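PDB 4ZK3: serpin B3 from Homo sapiens, which probably inhibits proteases as a member of the serpin family, and forms the large Pso p27 aggregates linked to psoriasis. Local coordinates for residues Q117-A122 with S315-S320; P285-E290 with G385-P390; M12-Q17 with V56-Q61. All blocks are in the same frame, centred on the assembly; numbering follows the deposited sequence.

Interaction 1 (Q117-A122 with S315-S320); sequences QEYLDA and SGMTGS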
ATOM      1  N   GLN A 117     -27.058  -4.100  12.313  1.00 25.94           N
ATOM      2  CA  GLN A 117     -27.160  -2.697  11.956  1.00 27.03           C
ATOM      3  C   GLN A 117     -26.031  -1.923  12.581  1.00 29.95           C
ATOM      4  O   GLN A 117     -25.390  -1.080  11.959  1.00 28.07           O
ATOM      5  CB  GLN A 117     -28.486  -2.114  12.389  1.00 30.00           C
ATOM      6  CG  GLN A 117     -28.748  -0.735  11.793  1.00 36.36           C
ATOM      7  CD  GLN A 117     -28.802  -0.811  10.255  1.00 36.44           C
ATOM      8  OE1 GLN A 117     -29.384  -1.719   9.709  1.00 41.95           O
ATOM      9  NE2 GLN A 117     -28.170   0.105   9.596  1.00 39.57           N
ATOM     10  N   GLU A 118     -25.755  -2.264  13.825  1.00 30.08           N
ATOM     11  CA  GLU A 118     -24.573  -1.775  14.518  1.00 33.81           C
ATOM     12  C   GLU A 118     -23.293  -1.844  13.641  1.00 27.30           C
ATOM     13  O   GLU A 118     -22.568  -0.895  13.566  1.00 28.85           O
ATOM     14  CB  GLU A 118     -24.350  -2.622  15.784  1.00 38.34           C
ATOM     15  CG  GLU A 118     -23.653  -1.907  16.916  1.00 45.98           C
ATOM     16  CD  GLU A 118     -23.216  -2.884  18.028  1.00 55.11           C
ATOM     17  OE1 GLU A 118     -23.605  -4.089  18.025  1.00 49.29           O
ATOM     18  OE2 GLU A 118     -22.445  -2.440  18.901  1.00 52.21           O
ATOM     19  N   TYR A 119     -23.031  -2.986  13.030  1.00 27.60           N
ATOM     20  CA  TYR A 119     -21.805  -3.183  12.242  1.00 26.14           C
ATOM     21  C   TYR A 119     -21.824  -2.297  10.993  1.00 25.15           C
ATOM     22  O   TYR A 119     -20.847  -1.568  10.732  1.00 24.37           O
ATOM     23  CB  TYR A 119     -21.597  -4.661  11.897  1.00 24.65           C
ATOM     24  CG  TYR A 119     -20.367  -4.900  11.072  1.00 24.36           C
ATOM     25  CD1 TYR A 119     -19.115  -4.554  11.555  1.00 22.74           C
ATOM     26  CD2 TYR A 119     -20.460  -5.390   9.744  1.00 22.83           C
ATOM     27  CE1 TYR A 119     -17.995  -4.739  10.791  1.00 24.36           C
ATOM     28  CE2 TYR A 119     -19.331  -5.575   8.978  1.00 24.66           C
ATOM     29  CZ  TYR A 119     -18.109  -5.231   9.491  1.00 24.02           C
ATOM     30  OH  TYR A 119     -16.980  -5.368   8.732  1.00 25.90           O
ATOM     31  N   LEU A 120     -22.952  -2.308  10.283  1.00 25.48           N
ATOM     32  CA  LEU A 120     -23.166  -1.413   9.139  1.00 26.54           C
ATOM     33  C   LEU A 120     -23.020   0.045   9.472  1.00 28.37           C
ATOM     34  O   LEU A 120     -22.334   0.752   8.733  1.00 25.84           O
ATOM     35  CB  LEU A 120     -24.503  -1.644   8.449  1.00 28.06           C
ATOM     36  CG  LEU A 120     -24.769  -3.088   7.995  1.00 29.49           C
ATOM     37  CD1 LEU A 120     -26.227  -3.215   7.467  1.00 30.50           C
ATOM     38  CD2 LEU A 120     -23.725  -3.552   7.009  1.00 27.34           C
ATOM     39  N   ASP A 121     -23.614   0.516  10.565  1.00 26.33           N
ATOM     40  CA  ASP A 121     -23.414   1.903  10.968  1.00 27.73           C
ATOM     41  C   ASP A 121     -21.971   2.208  11.267  1.00 26.24           C
ATOM     42  O   ASP A 121     -21.461   3.280  10.887  1.00 28.46           O
ATOM     43  CB  ASP A 121     -24.295   2.299  12.175  1.00 28.86           C
ATOM     44  CG  ASP A 121     -25.752   2.167  11.867  1.00 31.30           C
ATOM     45  OD1 ASP A 121     -26.143   2.199  10.687  1.00 31.20           O
ATOM     46  OD2 ASP A 121     -26.517   1.971  12.808  1.00 34.49           O
ATOM     47  N   ALA A 122     -21.271   1.268  11.894  1.00 26.94           N
ATOM     48  CA  ALA A 122     -19.915   1.544  12.297  1.00 25.73           C
ATOM     49  C   ALA A 122     -18.932   1.634  11.086  1.00 27.98           C
ATOM     50  O   ALA A 122     -18.050   2.533  11.043  1.00 26.55           O
ATOM     51  CB  ALA A 122     -19.434   0.498  13.288  1.00 27.54           C
ATOM     52  N   SER A 315     -18.608 -12.152  15.533  1.00 30.14           N
ATOM     53  CA  SER A 315     -20.002 -12.063  15.937  1.00 31.61           C
ATOM     54  C   SER A 315     -20.450 -10.621  15.990  1.00 31.62           C
ATOM     55  O   SER A 315     -21.672 -10.325  16.068  1.00 33.71           O
ATOM     56  CB  SER A 315     -20.193 -12.731  17.314  1.00 34.11           C
ATOM     57  OG  SER A 315     -19.479 -12.062  18.327  1.00 31.53           O
ATOM     58  N   GLY A 316     -19.484  -9.693  15.970  1.00 26.21           N
ATOM     59  CA  GLY A 316     -19.829  -8.258  15.840  1.00 27.50           C
ATOM     60  C   GLY A 316     -20.374  -7.858  14.449  1.00 25.31           C
ATOM     61  O   GLY A 316     -20.925  -6.749  14.251  1.00 26.12           O
ATOM     62  N   MET A 317     -20.228  -8.757  13.497  1.00 25.06           N
ATOM     63  CA  MET A 317     -20.753  -8.519  12.131  1.00 27.61           C
ATOM     64  C   MET A 317     -22.214  -8.923  12.031  1.00 31.62           C
ATOM     65  O   MET A 317     -22.980  -8.275  11.307  1.00 32.58           O
ATOM     66  CB  MET A 317     -19.967  -9.295  11.107  1.00 25.46           C
ATOM     67  CG  MET A 317     -18.578  -8.732  10.866  1.00 27.31           C
ATOM     68  SD  MET A 317     -17.718  -9.590   9.549  1.00 26.73           S
ATOM     69  CE  MET A 317     -16.148  -8.770   9.460  1.00 26.91           C
ATOM     70  N   THR A 318     -22.571 -10.011  12.729  1.00 34.57           N
ATOM     71  CA  THR A 318     -23.842 -10.694  12.544  1.00 35.56           C
ATOM     72  C   THR A 318     -24.686 -10.799  13.797  1.00 40.06           C
ATOM     73  O   THR A 318     -25.886 -10.896  13.686  1.00 41.02           O
ATOM     74  CB  THR A 318     -23.604 -12.109  11.966  1.00 41.47           C
ATOM     75  OG1 THR A 318     -22.552 -12.756  12.691  1.00 40.94           O
ATOM     76  CG2 THR A 318     -23.153 -12.027  10.476  1.00 40.10           C
ATOM     77  N   GLY A 319     -24.090 -10.737  14.981  1.00 44.06           N
ATOM     78  CA  GLY A 319     -24.800 -11.036  16.228  1.00 43.25           C
ATOM     79  C   GLY A 319     -24.532 -12.444  16.765  1.00 43.73           C
ATOM     80  O   GLY A 319     -25.015 -12.816  17.835  1.00 45.49           O
ATOM     81  N   SER A 320     -23.790 -13.260  16.046  1.00 41.36           N
ATOM     82  CA  SER A 320     -23.421 -14.569  16.600  1.00 42.99           C
ATOM     83  C   SER A 320     -22.205 -15.057  15.868  1.00 44.38           C
ATOM     84  O   SER A 320     -21.919 -14.593  14.756  1.00 40.60           O
ATOM     85  CB  SER A 320     -24.544 -15.569  16.407  1.00 47.16           C
ATOM     86  OG  SER A 320     -24.624 -15.915  15.045  1.00 45.12           O
TER

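Interaction 2 (P285-E290 with G385-P390); sequences PRFKVE and GRFSSP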
ATOM      1  N   PRO A 285      14.743   6.125 -13.478  1.00 23.16           N
ATOM      2  CA  PRO A 285      14.196   5.419 -14.637  1.00 22.00           C
ATOM      3  C   PRO A 285      12.657   5.567 -14.771  1.00 24.73           C
ATOM      4  O   PRO A 285      11.943   5.803 -13.792  1.00 24.71           O
ATOM      5  CB  PRO A 285      14.592   3.984 -14.390  1.00 25.21           C
ATOM      6  CG  PRO A 285      14.671   3.893 -12.878  1.00 25.22           C
ATOM      7  CD  PRO A 285      15.162   5.216 -12.414  1.00 22.18           C
ATOM      8  N   ARG A 286      12.178   5.501 -16.005  1.00 23.96           N
ATOM      9  CA  ARG A 286      10.765   5.287 -16.277  1.00 24.92           C
ATOM     10  C   ARG A 286      10.607   3.869 -15.891  1.00 25.70           C
ATOM     11  O   ARG A 286      11.454   3.044 -16.255  1.00 27.57           O
ATOM     12  CB  ARG A 286      10.462   5.389 -17.776  1.00 26.53           C
ATOM     13  CG  ARG A 286      10.613   6.769 -18.348  1.00 25.19           C
ATOM     14  CD  ARG A 286      10.272   6.877 -19.859  1.00 28.83           C
ATOM     15  NE  ARG A 286       9.086   6.129 -20.229  1.00 32.09           N
ATOM     16  CZ  ARG A 286       7.864   6.619 -20.432  1.00 35.28           C
ATOM     17  NH1 ARG A 286       7.589   7.917 -20.399  1.00 40.28           N
ATOM     18  NH2 ARG A 286       6.900   5.774 -20.710  1.00 35.15           N
ATOM     19  N   PHE A 287       9.596   3.563 -15.085  1.00 24.08           N
ATOM     20  CA  PHE A 287       9.373   2.187 -14.683  1.00 23.44           C
ATOM     21  C   PHE A 287       7.910   1.921 -14.346  1.00 23.80           C
ATOM     22  O   PHE A 287       7.140   2.849 -14.034  1.00 23.22           O
ATOM     23  CB  PHE A 287      10.295   1.743 -13.518  1.00 24.93           C
ATOM     24  CG  PHE A 287      10.022   2.415 -12.162  1.00 22.58           C
ATOM     25  CD1 PHE A 287       9.131   1.853 -11.251  1.00 24.64           C
ATOM     26  CD2 PHE A 287      10.729   3.489 -11.775  1.00 20.14           C
ATOM     27  CE1 PHE A 287       8.977   2.409  -9.980  1.00 24.12           C
ATOM     28  CE2 PHE A 287      10.568   4.079 -10.549  1.00 21.60           C
ATOM     29  CZ  PHE A 287       9.677   3.548  -9.638  1.00 22.82           C
ATOM     30  N   LYS A 288       7.569   0.648 -14.353  1.00 26.73           N
ATOM     31  CA  LYS A 288       6.230   0.184 -14.035  1.00 31.42           C
ATOM     32  C   LYS A 288       6.340  -1.050 -13.206  1.00 33.10           C
ATOM     33  O   LYS A 288       7.063  -1.974 -13.577  1.00 37.51           O
ATOM     34  CB  LYS A 288       5.518  -0.138 -15.338  1.00 37.97           C
ATOM     35  CG  LYS A 288       4.123  -0.741 -15.207  1.00 42.83           C
ATOM     36  CD  LYS A 288       3.483  -0.987 -16.558  1.00 46.92           C
ATOM     37  CE  LYS A 288       3.079   0.329 -17.193  1.00 53.56           C
ATOM     38  NZ  LYS A 288       2.471   0.099 -18.529  1.00 57.36           N
ATOM     39  N   VAL A 289       5.669  -1.089 -12.069  1.00 26.84           N
ATOM     40  CA  VAL A 289       5.636  -2.285 -11.278  1.00 26.04           C
ATOM     41  C   VAL A 289       4.175  -2.712 -11.015  1.00 25.21           C
ATOM     42  O   VAL A 289       3.351  -1.895 -10.569  1.00 21.53           O
ATOM     43  CB  VAL A 289       6.368  -2.065  -9.946  1.00 29.10           C
ATOM     44  CG1 VAL A 289       6.177  -3.240  -8.996  1.00 30.96           C
ATOM     45  CG2 VAL A 289       7.855  -1.795 -10.169  1.00 34.81           C
ATOM     46  N   GLU A 290       3.908  -4.015 -11.171  1.00 21.56           N
ATOM     47  CA  GLU A 290       2.626  -4.579 -10.927  1.00 24.93           C
ATOM     48  C   GLU A 290       2.797  -5.835 -10.120  1.00 24.51           C
ATOM     49  O   GLU A 290       3.483  -6.742 -10.543  1.00 27.21           O
ATOM     50  CB  GLU A 290       1.978  -4.861 -12.265  1.00 27.39           C
ATOM     51  CG  GLU A 290       1.920  -3.645 -13.155  1.00 31.24           C
ATOM     52  CD  GLU A 290       1.046  -3.868 -14.390  1.00 35.07           C
ATOM     53  OE1 GLU A 290       1.557  -3.706 -15.510  1.00 35.44           O
ATOM     54  OE2 GLU A 290      -0.180  -4.140 -14.226  1.00 36.53           O
ATOM     55  N   GLY A 385       7.634   0.273  -1.934  1.00 19.88           N
ATOM     56  CA  GLY A 385       8.145  -0.628  -2.932  1.00 21.22           C
ATOM     57  C   GLY A 385       9.625  -0.774  -3.030  1.00 21.99           C
ATOM     58  O   GLY A 385      10.400   0.007  -2.461  1.00 20.77           O
ATOM     59  N   ARG A 386      10.012  -1.825  -3.742  1.00 21.34           N
ATOM     60  CA  ARG A 386      11.401  -2.062  -4.095  1.00 22.67           C
ATOM     61  C   ARG A 386      11.466  -2.338  -5.583  1.00 21.84           C
ATOM     62  O   ARG A 386      10.684  -3.180  -6.116  1.00 22.29           O
ATOM     63  CB  ARG A 386      11.976  -3.285  -3.388  1.00 23.57           C
ATOM     64  CG  ARG A 386      13.359  -3.659  -3.962  1.00 25.76           C
ATOM     65  CD  ARG A 386      13.935  -4.856  -3.300  1.00 25.44           C
ATOM     66  NE  ARG A 386      13.335  -6.051  -3.769  1.00 27.27           N
ATOM     67  CZ  ARG A 386      13.299  -7.222  -3.115  1.00 28.08           C
ATOM     68  NH1 ARG A 386      13.779  -7.380  -1.891  1.00 27.60           N
ATOM     69  NH2 ARG A 386      12.749  -8.263  -3.714  1.00 28.13           N
ATOM     70  N   PHE A 387      12.301  -1.573  -6.256  1.00 21.24           N
ATOM     71  CA  PHE A 387      12.590  -1.779  -7.682  1.00 21.52           C
ATOM     72  C   PHE A 387      13.943  -2.449  -7.848  1.00 22.08           C
ATOM     73  O   PHE A 387      14.957  -1.811  -7.650  1.00 22.45           O
ATOM     74  CB  PHE A 387      12.666  -0.448  -8.393  1.00 22.66           C
ATOM     75  CG  PHE A 387      12.715  -0.580  -9.901  1.00 25.84           C
ATOM     76  CD1 PHE A 387      11.612  -1.059 -10.601  1.00 22.94           C
ATOM     77  CD2 PHE A 387      13.890  -0.257 -10.609  1.00 29.08           C
ATOM     78  CE1 PHE A 387      11.659  -1.175 -11.981  1.00 25.61           C
ATOM     79  CE2 PHE A 387      13.927  -0.348 -11.992  1.00 30.12           C
ATOM     80  CZ  PHE A 387      12.803  -0.812 -12.672  1.00 28.87           C
ATOM     81  N   SER A 388      13.944  -3.735  -8.194  1.00 25.95           N
ATOM     82  CA  SER A 388      15.137  -4.540  -8.333  1.00 27.23           C
ATOM     83  C   SER A 388      15.549  -4.735  -9.778  1.00 30.69           C
ATOM     84  O   SER A 388      16.726  -4.943 -10.061  1.00 31.28           O
ATOM     85  CB  SER A 388      14.871  -5.924  -7.731  1.00 32.24           C
ATOM     86  OG  SER A 388      14.601  -5.796  -6.331  1.00 34.67           O
ATOM     87  N   SER A 389      14.568  -4.781 -10.681  1.00 32.41           N
ATOM     88  CA  SER A 389      14.838  -4.939 -12.114  1.00 32.85           C
ATOM     89  C   SER A 389      13.695  -4.516 -12.994  1.00 31.24           C
ATOM     90  O   SER A 389      12.562  -4.834 -12.684  1.00 30.29           O
ATOM     91  CB  SER A 389      15.097  -6.409 -12.450  1.00 31.90           C
ATOM     92  OG  SER A 389      15.325  -6.549 -13.855  1.00 29.78           O
ATOM     93  N   PRO A 390      13.995  -3.886 -14.144  1.00 31.52           N
ATOM     94  CA  PRO A 390      12.944  -3.888 -15.157  1.00 34.09           C
ATOM     95  C   PRO A 390      12.699  -5.301 -15.685  1.00 35.69           C
ATOM     96  O   PRO A 390      13.433  -6.254 -15.418  1.00 31.26           O
ATOM     97  CB  PRO A 390      13.488  -2.980 -16.266  1.00 35.54           C
ATOM     98  CG  PRO A 390      14.958  -3.020 -16.109  1.00 36.28           C
ATOM     99  CD  PRO A 390      15.282  -3.428 -14.687  1.00 35.74           C
ATOM    100  OXT PRO A 390      11.706  -5.529 -16.367  1.00 36.87           O
TER

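Interaction 3 (M12-Q17 with V56-Q61); sequences MFDLFQ and VLHFDQ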
ATOM      1  N   MET A  12       3.604  -1.826   7.852  1.00 21.75           N
ATOM      2  CA  MET A  12       4.262  -1.778   6.528  1.00 21.30           C
ATOM      3  C   MET A  12       5.618  -2.528   6.514  1.00 24.23           C
ATOM      4  O   MET A  12       5.862  -3.351   5.629  1.00 23.96           O
ATOM      5  CB  MET A  12       4.442  -0.313   6.041  1.00 19.70           C
ATOM      6  CG  MET A  12       5.168  -0.116   4.676  1.00 18.64           C
ATOM      7  SD  MET A  12       5.567   1.612   4.460  1.00 21.98           S
ATOM      8  CE  MET A  12       7.177   1.596   5.263  1.00 21.39           C
ATOM      9  N   PHE A  13       6.490  -2.297   7.497  1.00 28.74           N
ATOM     10  CA  PHE A  13       7.752  -3.056   7.533  1.00 28.18           C
ATOM     11  C   PHE A  13       7.566  -4.536   7.871  1.00 26.98           C
ATOM     12  O   PHE A  13       8.307  -5.399   7.325  1.00 27.00           O
ATOM     13  CB  PHE A  13       8.760  -2.402   8.450  1.00 31.14           C
ATOM     14  CG  PHE A  13       9.382  -1.186   7.851  1.00 29.65           C
ATOM     15  CD1 PHE A  13      10.228  -1.316   6.767  1.00 32.56           C
ATOM     16  CD2 PHE A  13       9.072   0.094   8.320  1.00 28.29           C
ATOM     17  CE1 PHE A  13      10.810  -0.196   6.187  1.00 31.54           C
ATOM     18  CE2 PHE A  13       9.633   1.220   7.743  1.00 29.00           C
ATOM     19  CZ  PHE A  13      10.506   1.079   6.668  1.00 31.35           C
ATOM     20  N   ASP A  14       6.582  -4.843   8.724  1.00 27.18           N
ATOM     21  CA  ASP A  14       6.335  -6.223   9.066  1.00 27.92           C
ATOM     22  C   ASP A  14       5.904  -6.913   7.783  1.00 27.74           C
ATOM     23  O   ASP A  14       6.259  -8.088   7.540  1.00 25.85           O
ATOM     24  CB  ASP A  14       5.275  -6.430  10.128  1.00 28.10           C
ATOM     25  CG  ASP A  14       5.615  -5.771  11.454  1.00 30.80           C
ATOM     26  OD1 ASP A  14       6.753  -5.304  11.684  1.00 31.54           O
ATOM     27  OD2 ASP A  14       4.672  -5.679  12.258  1.00 31.54           O
ATOM     28  N   LEU A  15       5.163  -6.202   6.924  1.00 25.34           N
ATOM     29  CA  LEU A  15       4.776  -6.833   5.649  1.00 24.09           C
ATOM     30  C   LEU A  15       5.962  -7.067   4.773  1.00 23.46           C
ATOM     31  O   LEU A  15       6.075  -8.135   4.153  1.00 24.05           O
ATOM     32  CB  LEU A  15       3.733  -6.034   4.867  1.00 24.01           C
ATOM     33  CG  LEU A  15       2.331  -6.062   5.459  1.00 24.17           C
ATOM     34  CD1 LEU A  15       1.471  -4.969   4.814  1.00 24.14           C
ATOM     35  CD2 LEU A  15       1.591  -7.351   5.404  1.00 24.24           C
ATOM     36  N   PHE A  16       6.792  -6.055   4.668  1.00 24.11           N
ATOM     37  CA  PHE A  16       7.914  -6.064   3.758  1.00 25.45           C
ATOM     38  C   PHE A  16       8.831  -7.284   3.980  1.00 28.96           C
ATOM     39  O   PHE A  16       9.261  -7.910   3.025  1.00 29.87           O
ATOM     40  CB  PHE A  16       8.701  -4.765   3.877  1.00 26.72           C
ATOM     41  CG  PHE A  16       9.789  -4.650   2.873  1.00 28.04           C
ATOM     42  CD1 PHE A  16       9.521  -4.279   1.583  1.00 29.50           C
ATOM     43  CD2 PHE A  16      11.091  -4.985   3.197  1.00 32.16           C
ATOM     44  CE1 PHE A  16      10.521  -4.193   0.642  1.00 31.07           C
ATOM     45  CE2 PHE A  16      12.109  -4.906   2.269  1.00 31.99           C
ATOM     46  CZ  PHE A  16      11.818  -4.535   0.979  1.00 32.32           C
ATOM     47  N   GLN A  17       9.133  -7.579   5.246  1.00 33.89           N
ATOM     48  CA  GLN A  17       9.988  -8.747   5.636  1.00 34.02           C
ATOM     49  C   GLN A  17       9.385 -10.073   5.170  1.00 32.20           C
ATOM     50  O   GLN A  17      10.082 -10.919   4.681  1.00 33.91           O
ATOM     51  CB  GLN A  17      10.247  -8.735   7.153  1.00 38.19           C
ATOM     52  CG  GLN A  17      10.824  -7.435   7.735  1.00 37.54           C
ATOM     53  CD  GLN A  17      12.280  -7.078   7.362  1.00 45.76           C
ATOM     54  OE1 GLN A  17      13.016  -6.514   8.186  1.00 60.68           O
ATOM     55  NE2 GLN A  17      12.689  -7.360   6.151  1.00 45.48           N
ATOM     56  N   VAL A  56      -1.319  -7.253  15.016  1.00 32.69           N
ATOM     57  CA  VAL A  56      -0.757  -7.263  13.671  1.00 29.44           C
ATOM     58  C   VAL A  56      -0.741  -5.872  13.073  1.00 26.76           C
ATOM     59  O   VAL A  56       0.256  -5.492  12.478  1.00 28.12           O
ATOM     60  CB  VAL A  56      -1.537  -8.253  12.821  1.00 33.98           C
ATOM     61  CG1 VAL A  56      -1.353  -8.032  11.316  1.00 34.49           C
ATOM     62  CG2 VAL A  56      -1.135  -9.675  13.229  1.00 38.25           C
ATOM     63  N   LEU A  57      -1.821  -5.096  13.243  1.00 25.87           N
ATOM     64  CA  LEU A  57      -1.899  -3.718  12.707  1.00 25.89           C
ATOM     65  C   LEU A  57      -1.097  -2.674  13.524  1.00 29.01           C
ATOM     66  O   LEU A  57      -0.874  -1.518  13.073  1.00 26.56           O
ATOM     67  CB  LEU A  57      -3.342  -3.292  12.630  1.00 24.69           C
ATOM     68  CG  LEU A  57      -4.171  -4.106  11.624  1.00 24.53           C
ATOM     69  CD1 LEU A  57      -5.621  -3.696  11.740  1.00 24.78           C
ATOM     70  CD2 LEU A  57      -3.696  -3.884  10.221  1.00 23.27           C
ATOM     71  N   HIS A  58      -0.644  -3.110  14.710  1.00 29.24           N
ATOM     72  CA  HIS A  58       0.026  -2.255  15.710  1.00 31.23           C
ATOM     73  C   HIS A  58      -0.979  -1.217  16.296  1.00 30.48           C
ATOM     74  O   HIS A  58      -0.586  -0.242  16.902  1.00 32.76           O
ATOM     75  CB  HIS A  58       1.342  -1.609  15.203  1.00 29.67           C
ATOM     76  CG  HIS A  58       2.456  -2.590  14.873  1.00 29.18           C
ATOM     77  ND1 HIS A  58       3.597  -2.698  15.634  1.00 29.20           N
ATOM     78  CD2 HIS A  58       2.621  -3.465  13.854  1.00 29.63           C
ATOM     79  CE1 HIS A  58       4.407  -3.611  15.119  1.00 28.83           C
ATOM     80  NE2 HIS A  58       3.843  -4.092  14.029  1.00 26.34           N
ATOM     81  N   PHE A  59      -2.281  -1.498  16.168  1.00 34.16           N
ATOM     82  CA  PHE A  59      -3.347  -0.630  16.678  1.00 33.63           C
ATOM     83  C   PHE A  59      -3.380  -0.726  18.197  1.00 37.61           C
ATOM     84  O   PHE A  59      -3.956   0.136  18.849  1.00 44.17           O
ATOM     85  CB  PHE A  59      -4.723  -1.037  16.131  1.00 34.93           C
ATOM     86  CG  PHE A  59      -5.087  -0.445  14.749  1.00 36.64           C
ATOM     87  CD1 PHE A  59      -4.125   0.110  13.904  1.00 35.30           C
ATOM     88  CD2 PHE A  59      -6.416  -0.503  14.301  1.00 36.95           C
ATOM     89  CE1 PHE A  59      -4.484   0.607  12.661  1.00 37.17           C
ATOM     90  CE2 PHE A  59      -6.783  -0.003  13.086  1.00 37.33           C
ATOM     91  CZ  PHE A  59      -5.811   0.563  12.261  1.00 41.56           C
ATOM     92  N   ASP A  60      -2.763  -1.752  18.768  1.00 35.69           N
ATOM     93  CA  ASP A  60      -2.659  -1.805  20.218  1.00 43.18           C
ATOM     94  C   ASP A  60      -1.598  -0.849  20.807  1.00 47.41           C
ATOM     95  O   ASP A  60      -1.452  -0.815  22.036  1.00 45.36           O
ATOM     96  CB  ASP A  60      -2.441  -3.234  20.696  1.00 43.36           C
ATOM     97  CG  ASP A  60      -1.140  -3.866  20.184  1.00 44.34           C
ATOM     98  OD1 ASP A  60      -0.303  -3.253  19.467  1.00 49.31           O
ATOM     99  OD2 ASP A  60      -0.971  -5.044  20.487  1.00 42.69           O
ATOM    100  N   GLN A  61      -0.896  -0.083  19.947  1.00 39.95           N
ATOM    101  CA  GLN A  61       0.179   0.820  20.337  1.00 39.73           C
ATOM    102  C   GLN A  61      -0.162   2.267  20.052  1.00 42.23           C
ATOM    103  O   GLN A  61       0.726   3.126  20.110  1.00 47.12           O
ATOM    104  CB  GLN A  61       1.484   0.495  19.580  1.00 37.33           C
ATOM    105  CG  GLN A  61       1.940  -0.966  19.685  1.00 39.51           C
ATOM    106  CD  GLN A  61       3.202  -1.317  18.864  1.00 42.03           C
ATOM    107  OE1 GLN A  61       3.550  -0.661  17.888  1.00 41.29           O
ATOM    108  NE2 GLN A  61       3.905  -2.367  19.291  1.00 48.48           N
TER

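Interaction 1 (Q117-A122 with S315-S320)
The phenol ring of Tyr-119 carries Met-317 on one face, where Met-317 CG sits 3.7 Å above the ring plane, over its centre; the carbonyl of Gly-316 meets the same side chain obliquely. This Met-aromatic contact joins helix 117-127 of the serpin fold to the short, weakly bonded helical turn at 315-318, which precedes strand 325-336. It is mainly a CH-pi interaction: the line from Met-317 CG to the centroid of the Tyr-119 ring lies only 12° off the ring normal. Met-317 SD is farther away and approaches obliquely, 4.8 Å from the same centroid. Both side chains leave their backbones in the same direction, the thioether lying along the ring. Tyr-119 has CG anti to its backbone nitrogen (chi1 179°), which swings the ring off the helix alongside the thioether, while the extended Met-317 chain follows the ring toward its hydroxyl end. At the CB end of the ring, on the side that carries Met-317, Gly-316 O comes to 3.2 Å from Tyr-119 CB, a close approach at the base of the side chain. The backbones are near as well, with Tyr-119 CA 5.4 Å from Met-317 CA, and Met-317 also shares a backbone hydrogen bond with Leu-116, just ahead of the helix. Strand 174-185 contributes to the surroundings, Leu-176 touching Tyr-119 and Leu-174 touching Met-317. Gly-319 ends the turn with a positive phi, its N donating to Ser-315 O at 2.7 Å. At the far end of the ring, Tyr-119 OH is hydrogen-bonded to the backbone oxygen of Met-40, which ties the phenol to helix 31-42, and Met-317 CE reaches within 3.6 Å of that same Tyr-119 OH.

Interaction 2 (P285-E290 with G385-P390)
Phe-387 is the residue through which 385-390 meets Pro-285, Phe-287 and Val-289, and the strand leading up to it is held on both flanks: Gly-385 shares backbone hydrogen bonding with Phe-371, and Arg-386 with Ile-27. The Arg-386 side chain starts away from 285-290 and forms a salt bridge with Glu-258. At Phe-387 the side chain turns toward 285-290. CG lies anti to the backbone nitrogen (chi1 -170°), and the side chain runs antiparallel to that of Phe-287. Phe-287 CG stands over one face, toward the rim, and Phe-287 CB comes to 3.6 Å from Phe-387 CE1. The ring planes are inclined at 35° with centroids 4.7 Å apart, an oblique pair. Val-289 CG2 lies in the plane of the Phe-387 ring, at its edge, 3.9 Å from Phe-387 CD1, whereas Pro-285 CG approaches obliquely, 4.4 Å from Phe-387 CE2. In serpin terms, the strand bearing Phe-287 and Val-289 pairs with 325-336 in sheet A, and Phe-387 belongs to sheet B, packed behind it; this contact is part of the apolar layer between them, and Phe-200, Phe-369 and Phe-371 extend the aromatic cluster. Beyond the strand, Ser-388 N donates to Asn-26 OD1 and Ser-389 O accepts from Asn-26 ND2. The chain ends at Pro-390, whose terminal carboxylate is hydrogen-bonded through O to Lys-208 NZ.

Interaction 3 (M12-Q17 with V56-Q61)
Asp-14 and His-58 point at each other from opposite directions, the aspartate from helix 4-19 and the histidine from the Schellman motif that ends helix 47-57. His-58 is the C-prime residue of that motif, and its positive phi turns the chain out of the helix. With CG anti to the carbonyl carbon (chi1 -64°), the imidazole extends toward Asp-14, and the ring and carboxylate planes are turned 44° against each other. The resulting His-carboxylate hydrogen bond is short and nearly straight: His-58 NE2 donates to Asp-14 OD2 at 2.5 Å with an N-H...O angle of 167°. The oxygen lies in the ring plane, and the donor meets it on the syn side of the carboxylate, tilted somewhat out of its plane. On the other ring nitrogen, His-58 ND1 donates to Gln-61 OE1, so that both nitrogens act as donors, an arrangement consistent with a protonated imidazolium in this low-pH crystal structure. The two bonds together fix the rotation of the ring. Nearby, Val-56 touches Phe-11 of helix 4-19, and Lys-10 lies against His-58 and Gln-61. The second bond is the less regular: Gln-61 OE1, 3.0 Å from His-58 ND1, is in the ring plane, but the nitrogen stands well above the plane of the amide carbonyl.

All three contacts belong to one serpin chain and none touches another. Interactions 1 and 2 lie on opposite sides of its centre, their own centres 41 Å apart, yet both border the same sheet: Tyr-119 and Met-317 pack on strand 174-185, while 285-290 pairs with 325-336. Strand 340-351 pairs with both of those strands, consistent with a reactive loop inserted into sheet A. Interaction 3 has its centre 26 Å from that of interaction 1 and 24 Å from that of interaction 2. Its nearest atoms come within about 4 Å of interaction 2, where Ile-27 bridges them: it touches Phe-16 and is hydrogen-bonded to the backbone of Arg-386.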